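Local coordinates for alpha-glucosidase ([Eubacterium] rectale, PDB 6PNR), which probably hydrolyses alpha-glycosides of sulfoquinovose, the sulfonated sugar of plant sulfolipid, as a retaining sulfoquinovosidase of glycoside hydrolase family 31, at residues A[363-368]-A[401-406]; A[134-139]-A[162-167]; A[598-603]-A[645-650]. All coordinates share one frame; numbering follows the deposited sequence.

Contact 1: A[363-368]-A[401-406]; sequences TNPEAF and CLYSGK
Thr363 and Ser404 supply the hydrogen bond that joins the start of helix 365-380 to the 401-406 loop: Ser404 N donates to Thr363 OG1 at 3.1 Å, with an N-H...O angle of 148°. OG1 sits between the backbone N and carbonyl carbon of its own residue, and from there it reaches across to the turn formed by 402-405. The same hydroxyl is also hydrogen-bonded to Asp361 OD1, while Asp361 OD2 takes the neighbouring Tyr403 N. One carboxylate thus positions both the threonine and the turn it grips.

The packing contacts gather around Tyr403. Its CG is anti to the backbone N (chi1 -177°), which carries the ring out over the start of helix 365-380. The Asn364 amide stacks on the ring with the two planes only 24° apart, and Asn364 CB meets Tyr403 CB at 3.6 Å. Farther out, Pro365 CD touches Tyr403 CE1, also at 3.6 Å, the proline crossing the tyrosine at about a right angle.

Within each segment a polar side chain ties down its own backbone. Asn364 OD1 accepts from Glu366 N at 2.9 Å, and Ser404 OG accepts from Lys406 N at 3.1 Å while also bonded to Glu411 of helix 408-429. The arrangement is that of an asparagine N-cap leading into a TIM-barrel helix, packed against a type I beta turn overlapped by the ST turn of Ser404, at the surface of the catalytic domain.

Contact 2: A[134-139]-A[162-167]; sequences WTSEPG and YYNTNY
Pro138 and Asn166 meet where 134-139, the loop that follows strand 130-133, runs beside 162-167, which links helix 147-156 to strand 168-174. An ST turn at Thr165 shapes the second segment, Tyr167 N donating to Thr165 OG1 at 2.9 Å. Followed outward, the Asn166 side chain leaves its backbone pointing away from 134-139, but CG lies anti to the carbonyl carbon (chi1 -54°), which folds the amide back over the proline. Asn166 CG comes to 3.9 Å from Pro138 CD. At the tip, Asn166 OD1 rests 3.4 Å from Pro138 CG, and Asn166 ND2 packs beside Pro138 CD while donating its hydrogen bond to Glu393 OE2. The backbone carbonyl of Asn166 is engaged as well, accepting from Thr135 OG1 at 2.7 Å, with the hydroxyl above the carbonyl plane. Thr135 O is bonded to His412 NE2 and Thr135 N to Asn413 OD1. The Glu137 side chain, about 6 Å from the bound inhibitor, is bonded to Tyr394. Between the segments lies a shared water that accepts from Thr165 N and Asn164 ND2. It also sits 2.7 Å from Trp134 O and 2.8 Å from Ser136 OG, probably as donor to the latter, since Ser136 OG gives its own proton to Glu137 O.

Contact 3: A[598-603]-A[645-650]; sequences DMLIAP and PAFYRK
Leu600 and Phe647 form the hydrogen-bonded pair at the middle of strands 599-601 and 646-649, the two central strands of the antiparallel sheet of the GH31 C-terminal domain. Leu600 N donates to Phe647 O at 2.8 Å and Phe647 N returns a bond to Leu600 O at 2.9 Å. Ala602 N to Pro645 O and Arg649 N to Asp598 O continue the ladder at its two ends. On one face, Ile601 CD1 rests on Ala646 CB at 3.8 Å and Met599 CG lies 4.0 Å from Tyr648 CB. The other face carries Leu600 and Phe647, whose ring turns its edge to Leu600 O.

At the end of the ladder, Arg649 bends at chi3 (48°) to bring NH1 to Asp598 OD1 at 3.0 Å, a salt bridge. The oxygen is met from above the carboxylate plane, the two flat groups standing 57° apart.

Beyond these pairs, strands 593-595 and 621-623 flank the two on their outer sides, Ile601 bonding to Tyr593 and Tyr648 to Val622 through the backbone. Phe647 also meets the His623 ring, and Tyr648 that of Phe658 in helix 655-665. Ser652 OG holds Asp598 OD2. With Arg597 NH1 close to Arg649 NH1, Asp598 probably eases the repulsion of the two arginines, Asp619 contributing weakly through a long ion pair with Arg649 NE.

The three contacts sample successive parts of one chain and touch nowhere. Contact 2 lies nearest the centre of the chain, about 10 Å away, and close to the ligand pocket: besides the approach of Glu137, Asn166 packs on Arg441, a residue of that pocket. Contact 1 lies at the surface of the TIM-barrel domain, its centre about 24 Å from that of contact 2 and its nearest atoms about 10 Å away, yet helix 408-429 touches both. Contact 3 belongs to the C-terminal beta domain, about 30 Å from contact 2 and 48 Å from contact 1, between centres, with contacts 1 and 3 on opposite sides of the chain's centre.

Contact 1: A[363-368]-A[401-406]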
# COMPACT_ATOMS: atom_id res chain seq x y z
N THR A 363 4.32 -29.76 16.47
CA THR A 363 4.04 -30.88 15.58
C THR A 363 4.85 -32.12 15.93
O THR A 363 4.56 -33.21 15.43
CB THR A 363 4.32 -30.51 14.12
OG1 THR A 363 5.73 -30.46 13.89
CG2 THR A 363 3.71 -29.16 13.79
N ASN A 364 5.88 -31.96 16.76
CA ASN A 364 6.63 -33.08 17.30
C ASN A 364 5.86 -33.60 18.50
O ASN A 364 5.78 -32.90 19.52
CB ASN A 364 8.05 -32.62 17.69
CG ASN A 364 8.88 -33.74 18.30
OD1 ASN A 364 8.35 -34.73 18.81
ND2 ASN A 364 10.19 -33.59 18.24
N PRO A 365 5.30 -34.82 18.43
CA PRO A 365 4.49 -35.30 19.56
C PRO A 365 5.23 -35.29 20.89
O PRO A 365 4.60 -35.01 21.92
CB PRO A 365 4.10 -36.72 19.14
CG PRO A 365 4.21 -36.71 17.64
CD PRO A 365 5.35 -35.79 17.33
N GLU A 366 6.53 -35.56 20.89
CA GLU A 366 7.30 -35.54 22.13
C GLU A 366 7.37 -34.13 22.71
O GLU A 366 7.17 -33.93 23.91
CB GLU A 366 8.71 -36.08 21.88
CG GLU A 366 8.74 -37.52 21.39
CD GLU A 366 10.10 -38.17 21.54
OE1 GLU A 366 11.06 -37.46 21.91
OE2 GLU A 366 10.21 -39.39 21.30
N ALA A 367 7.65 -33.14 21.86
CA ALA A 367 7.65 -31.75 22.30
C ALA A 367 6.26 -31.30 22.74
O ALA A 367 6.13 -30.56 23.73
CB ALA A 367 8.19 -30.85 21.18
N PHE A 368 5.21 -31.74 22.04
CA PHE A 368 3.84 -31.41 22.42
C PHE A 368 3.52 -31.91 23.82
O PHE A 368 3.06 -31.14 24.68
CB PHE A 368 2.88 -32.01 21.37
CG PHE A 368 1.41 -31.64 21.55
CD1 PHE A 368 0.56 -32.47 22.28
CD2 PHE A 368 0.87 -30.52 20.94
CE1 PHE A 368 -0.79 -32.16 22.41
CE2 PHE A 368 -0.47 -30.20 21.09
CZ PHE A 368 -1.31 -31.01 21.81
N CYS A 401 12.02 -25.72 9.73
CA CYS A 401 11.69 -27.12 9.52
C CYS A 401 10.87 -27.61 10.70
O CYS A 401 11.25 -27.39 11.86
CB CYS A 401 12.96 -27.98 9.36
SG CYS A 401 14.03 -27.52 7.95
N LEU A 402 9.76 -28.28 10.41
CA LEU A 402 8.87 -28.84 11.41
C LEU A 402 8.90 -30.36 11.36
O LEU A 402 9.02 -30.95 10.28
CB LEU A 402 7.45 -28.33 11.20
CG LEU A 402 7.53 -26.81 11.17
CD1 LEU A 402 6.31 -26.22 10.55
CD2 LEU A 402 7.76 -26.27 12.58
N TYR A 403 8.79 -30.97 12.53
CA TYR A 403 8.73 -32.43 12.63
C TYR A 403 7.69 -33.02 11.70
O TYR A 403 7.88 -34.11 11.15
CB TYR A 403 8.44 -32.82 14.08
CG TYR A 403 8.43 -34.31 14.32
CD1 TYR A 403 7.28 -35.07 14.11
CD2 TYR A 403 9.57 -34.97 14.79
CE1 TYR A 403 7.27 -36.44 14.34
CE2 TYR A 403 9.56 -36.34 15.02
CZ TYR A 403 8.41 -37.07 14.79
OH TYR A 403 8.39 -38.43 15.02
N SER A 404 6.55 -32.33 11.52
CA SER A 404 5.54 -32.83 10.59
C SER A 404 6.07 -32.98 9.17
O SER A 404 5.48 -33.71 8.38
CB SER A 404 4.33 -31.90 10.56
OG SER A 404 4.68 -30.70 9.91
N GLY A 405 7.16 -32.28 8.83
CA GLY A 405 7.65 -32.24 7.48
C GLY A 405 6.83 -31.40 6.52
O GLY A 405 7.22 -31.25 5.36
N LYS A 406 5.69 -30.86 6.97
CA LYS A 406 4.88 -29.99 6.14
C LYS A 406 5.54 -28.61 6.02
O LYS A 406 6.34 -28.20 6.86
CB LYS A 406 3.48 -29.85 6.72
CG LYS A 406 2.70 -31.15 6.76
CD LYS A 406 1.25 -30.93 7.19
CE LYS A 406 0.45 -32.23 7.17
NZ LYS A 406 -1.01 -31.99 7.30

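Contact 2: A[134-139]-A[162-167]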
# COMPACT_ATOMS: atom_id res chain seq x y z
N TRP A 134 -4.56 -15.28 7.20
CA TRP A 134 -3.18 -15.48 7.62
C TRP A 134 -3.09 -14.92 9.03
O TRP A 134 -3.28 -13.72 9.22
CB TRP A 134 -2.21 -14.77 6.67
CG TRP A 134 -0.74 -15.06 6.90
CD1 TRP A 134 0.16 -14.25 7.55
CD2 TRP A 134 -0.01 -16.21 6.47
NE1 TRP A 134 1.41 -14.84 7.55
CE2 TRP A 134 1.33 -16.04 6.90
CE3 TRP A 134 -0.35 -17.38 5.78
CZ2 TRP A 134 2.32 -17.00 6.65
CZ3 TRP A 134 0.64 -18.32 5.53
CH2 TRP A 134 1.95 -18.13 5.96
N THR A 135 -2.85 -15.78 10.02
CA THR A 135 -2.79 -15.28 11.39
C THR A 135 -1.52 -14.45 11.57
O THR A 135 -0.45 -14.78 11.05
CB THR A 135 -2.85 -16.44 12.40
OG1 THR A 135 -2.80 -15.92 13.74
CG2 THR A 135 -1.73 -17.46 12.20
N SER A 136 -1.66 -13.32 12.26
CA SER A 136 -0.53 -12.41 12.43
C SER A 136 -0.88 -11.42 13.53
O SER A 136 -2.02 -11.39 14.01
CB SER A 136 -0.19 -11.67 11.13
OG SER A 136 -1.13 -10.63 10.87
N GLU A 137 0.09 -10.60 13.91
CA GLU A 137 -0.27 -9.42 14.67
C GLU A 137 -1.37 -8.67 13.91
O GLU A 137 -1.27 -8.52 12.68
CB GLU A 137 0.96 -8.53 14.88
CG GLU A 137 1.96 -9.10 15.87
CD GLU A 137 1.54 -8.89 17.32
OE1 GLU A 137 0.61 -8.10 17.57
OE2 GLU A 137 2.12 -9.54 18.20
N PRO A 138 -2.42 -8.21 14.59
CA PRO A 138 -3.54 -7.58 13.89
C PRO A 138 -3.28 -6.15 13.45
O PRO A 138 -4.13 -5.57 12.75
CB PRO A 138 -4.66 -7.63 14.94
CG PRO A 138 -3.91 -7.46 16.23
CD PRO A 138 -2.64 -8.26 16.04
N GLY A 139 -2.17 -5.56 13.84
CA GLY A 139 -1.90 -4.16 13.54
C GLY A 139 -2.17 -3.26 14.73
O GLY A 139 -3.04 -3.52 15.57
N TYR A 162 -7.33 -3.38 7.56
CA TYR A 162 -8.64 -3.80 8.04
C TYR A 162 -8.77 -5.32 8.17
O TYR A 162 -9.58 -5.80 8.98
CB TYR A 162 -9.76 -3.26 7.13
CG TYR A 162 -9.81 -3.94 5.78
CD1 TYR A 162 -10.52 -5.12 5.60
CD2 TYR A 162 -9.15 -3.38 4.68
CE1 TYR A 162 -10.56 -5.75 4.37
CE2 TYR A 162 -9.18 -4.00 3.45
CZ TYR A 162 -9.88 -5.19 3.30
OH TYR A 162 -9.92 -5.81 2.09
N TYR A 163 -8.02 -6.09 7.39
CA TYR A 163 -8.22 -7.54 7.36
C TYR A 163 -7.31 -8.30 8.32
O TYR A 163 -7.49 -9.52 8.47
CB TYR A 163 -7.98 -8.08 5.94
CG TYR A 163 -6.65 -7.68 5.36
CD1 TYR A 163 -5.51 -8.43 5.61
CD2 TYR A 163 -6.53 -6.55 4.56
CE1 TYR A 163 -4.28 -8.07 5.10
CE2 TYR A 163 -5.30 -6.18 4.03
CZ TYR A 163 -4.18 -6.94 4.30
OH TYR A 163 -2.96 -6.59 3.81
N ASN A 164 -6.34 -7.65 8.95
CA ASN A 164 -5.38 -8.39 9.76
C ASN A 164 -6.06 -8.84 11.05
O ASN A 164 -6.92 -8.14 11.59
CB ASN A 164 -4.14 -7.53 10.06
CG ASN A 164 -3.28 -7.31 8.84
OD1 ASN A 164 -3.14 -6.17 8.35
ND2 ASN A 164 -2.68 -8.38 8.32
N THR A 165 -5.68 -10.03 11.54
CA THR A 165 -6.35 -10.59 12.70
C THR A 165 -5.51 -11.72 13.27
O THR A 165 -4.83 -12.44 12.54
CB THR A 165 -7.75 -11.10 12.34
OG1 THR A 165 -8.30 -11.81 13.46
CG2 THR A 165 -7.71 -12.02 11.13
N ASN A 166 -5.55 -11.85 14.60
CA ASN A 166 -4.96 -13.01 15.25
C ASN A 166 -5.68 -14.30 14.89
O ASN A 166 -5.11 -15.39 15.04
CB ASN A 166 -4.99 -12.86 16.78
CG ASN A 166 -4.35 -11.56 17.26
OD1 ASN A 166 -5.02 -10.52 17.36
ND2 ASN A 166 -3.07 -11.62 17.60
N TYR A 167 -6.92 -14.21 14.44
CA TYR A 167 -7.79 -15.38 14.28
C TYR A 167 -8.57 -15.24 12.98
O TYR A 167 -9.74 -14.85 12.98
CB TYR A 167 -8.72 -15.53 15.49
CG TYR A 167 -9.71 -16.69 15.44
CD1 TYR A 167 -9.68 -17.62 14.41
CD2 TYR A 167 -10.66 -16.85 16.43
CE1 TYR A 167 -10.60 -18.65 14.35
CE2 TYR A 167 -11.58 -17.89 16.38
CZ TYR A 167 -11.54 -18.79 15.34
OH TYR A 167 -12.43 -19.83 15.27
O HOH W 1 -3.65 -11.06 9.77

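Contact 3: A[598-603]-A[645-650]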
# COMPACT_ATOMS: atom_id res chain seq x y z
N ASP A 598 -32.57 -11.98 25.25
CA ASP A 598 -33.43 -11.09 26.02
C ASP A 598 -32.88 -9.69 26.20
O ASP A 598 -33.55 -8.87 26.84
CB ASP A 598 -33.72 -11.71 27.38
CG ASP A 598 -34.63 -12.93 27.29
OD1 ASP A 598 -34.91 -13.39 26.17
OD2 ASP A 598 -35.06 -13.43 28.35
N MET A 599 -31.70 -9.37 25.65
CA MET A 599 -31.12 -8.05 25.85
C MET A 599 -30.48 -7.53 24.58
O MET A 599 -29.90 -8.30 23.81
CB MET A 599 -30.07 -8.05 26.97
CG MET A 599 -30.61 -8.35 28.35
SD MET A 599 -29.48 -7.80 29.65
CE MET A 599 -29.91 -6.06 29.78
N LEU A 600 -30.58 -6.22 24.37
CA LEU A 600 -29.87 -5.54 23.30
C LEU A 600 -28.88 -4.57 23.93
O LEU A 600 -29.26 -3.77 24.80
CB LEU A 600 -30.82 -4.80 22.35
CG LEU A 600 -30.10 -4.27 21.10
CD1 LEU A 600 -31.02 -4.35 19.91
CD2 LEU A 600 -29.59 -2.82 21.28
N ILE A 601 -27.62 -4.66 23.52
CA ILE A 601 -26.56 -3.81 24.03
C ILE A 601 -26.01 -3.01 22.86
O ILE A 601 -25.70 -3.57 21.81
CB ILE A 601 -25.43 -4.63 24.69
CG1 ILE A 601 -26.02 -5.74 25.58
CG2 ILE A 601 -24.50 -3.69 25.46
CD1 ILE A 601 -26.91 -5.23 26.74
N ALA A 602 -25.90 -1.69 23.06
CA ALA A 602 -25.37 -0.76 22.06
C ALA A 602 -24.33 0.11 22.76
O ALA A 602 -24.64 1.22 23.20
CB ALA A 602 -26.47 0.09 21.45
N PRO A 603 -23.09 -0.36 22.88
CA PRO A 603 -22.10 0.36 23.70
C PRO A 603 -21.74 1.72 23.12
O PRO A 603 -21.59 1.89 21.91
CB PRO A 603 -20.89 -0.58 23.70
CG PRO A 603 -21.48 -1.94 23.47
CD PRO A 603 -22.61 -1.69 22.48
N PRO A 645 -26.14 1.92 27.04
CA PRO A 645 -27.39 1.77 26.30
C PRO A 645 -27.80 0.31 26.22
O PRO A 645 -27.35 -0.42 25.34
CB PRO A 645 -27.07 2.36 24.93
CG PRO A 645 -25.96 3.34 25.22
CD PRO A 645 -25.12 2.62 26.23
N ALA A 646 -28.62 -0.14 27.17
CA ALA A 646 -28.97 -1.55 27.30
C ALA A 646 -30.48 -1.67 27.48
O ALA A 646 -31.09 -0.90 28.21
CB ALA A 646 -28.26 -2.19 28.49
N PHE A 647 -31.06 -2.66 26.80
CA PHE A 647 -32.50 -2.87 26.77
C PHE A 647 -32.76 -4.35 26.94
O PHE A 647 -31.96 -5.19 26.52
CB PHE A 647 -33.10 -2.37 25.44
CG PHE A 647 -32.70 -0.95 25.08
CD1 PHE A 647 -31.43 -0.68 24.58
CD2 PHE A 647 -33.58 0.10 25.27
CE1 PHE A 647 -31.05 0.61 24.28
CE2 PHE A 647 -33.21 1.39 24.95
CZ PHE A 647 -31.93 1.65 24.46
N TYR A 648 -33.89 -4.68 27.58
CA TYR A 648 -34.30 -6.07 27.67
C TYR A 648 -35.73 -6.23 27.16
O TYR A 648 -36.52 -5.28 27.15
CB TYR A 648 -34.19 -6.62 29.11
CG TYR A 648 -35.06 -5.96 30.15
CD1 TYR A 648 -36.35 -6.43 30.43
CD2 TYR A 648 -34.60 -4.88 30.88
CE1 TYR A 648 -37.14 -5.82 31.40
CE2 TYR A 648 -35.37 -4.26 31.83
CZ TYR A 648 -36.64 -4.73 32.09
OH TYR A 648 -37.38 -4.10 33.05
N ARG A 649 -36.04 -7.44 26.71
CA ARG A 649 -37.39 -7.78 26.26
C ARG A 649 -38.36 -7.74 27.43
O ARG A 649 -38.11 -8.36 28.48
CB ARG A 649 -37.40 -9.16 25.61
CG ARG A 649 -36.61 -9.25 24.32
CD ARG A 649 -36.70 -10.67 23.74
NE ARG A 649 -38.07 -11.16 23.72
CZ ARG A 649 -38.53 -12.15 24.48
NH1 ARG A 649 -37.72 -12.79 25.32
NH2 ARG A 649 -39.80 -12.52 24.39
N LYS A 650 -39.47 -7.02 27.26
CA LYS A 650 -40.45 -6.87 28.35
C LYS A 650 -40.91 -8.22 28.88
O LYS A 650 -41.10 -8.39 30.09
CB LYS A 650 -41.64 -6.06 27.88
CG LYS A 650 -42.73 -5.88 28.94
CD LYS A 650 -43.84 -4.96 28.43
CE LYS A 650 -44.82 -4.59 29.54
NZ LYS A 650 -45.83 -3.59 29.07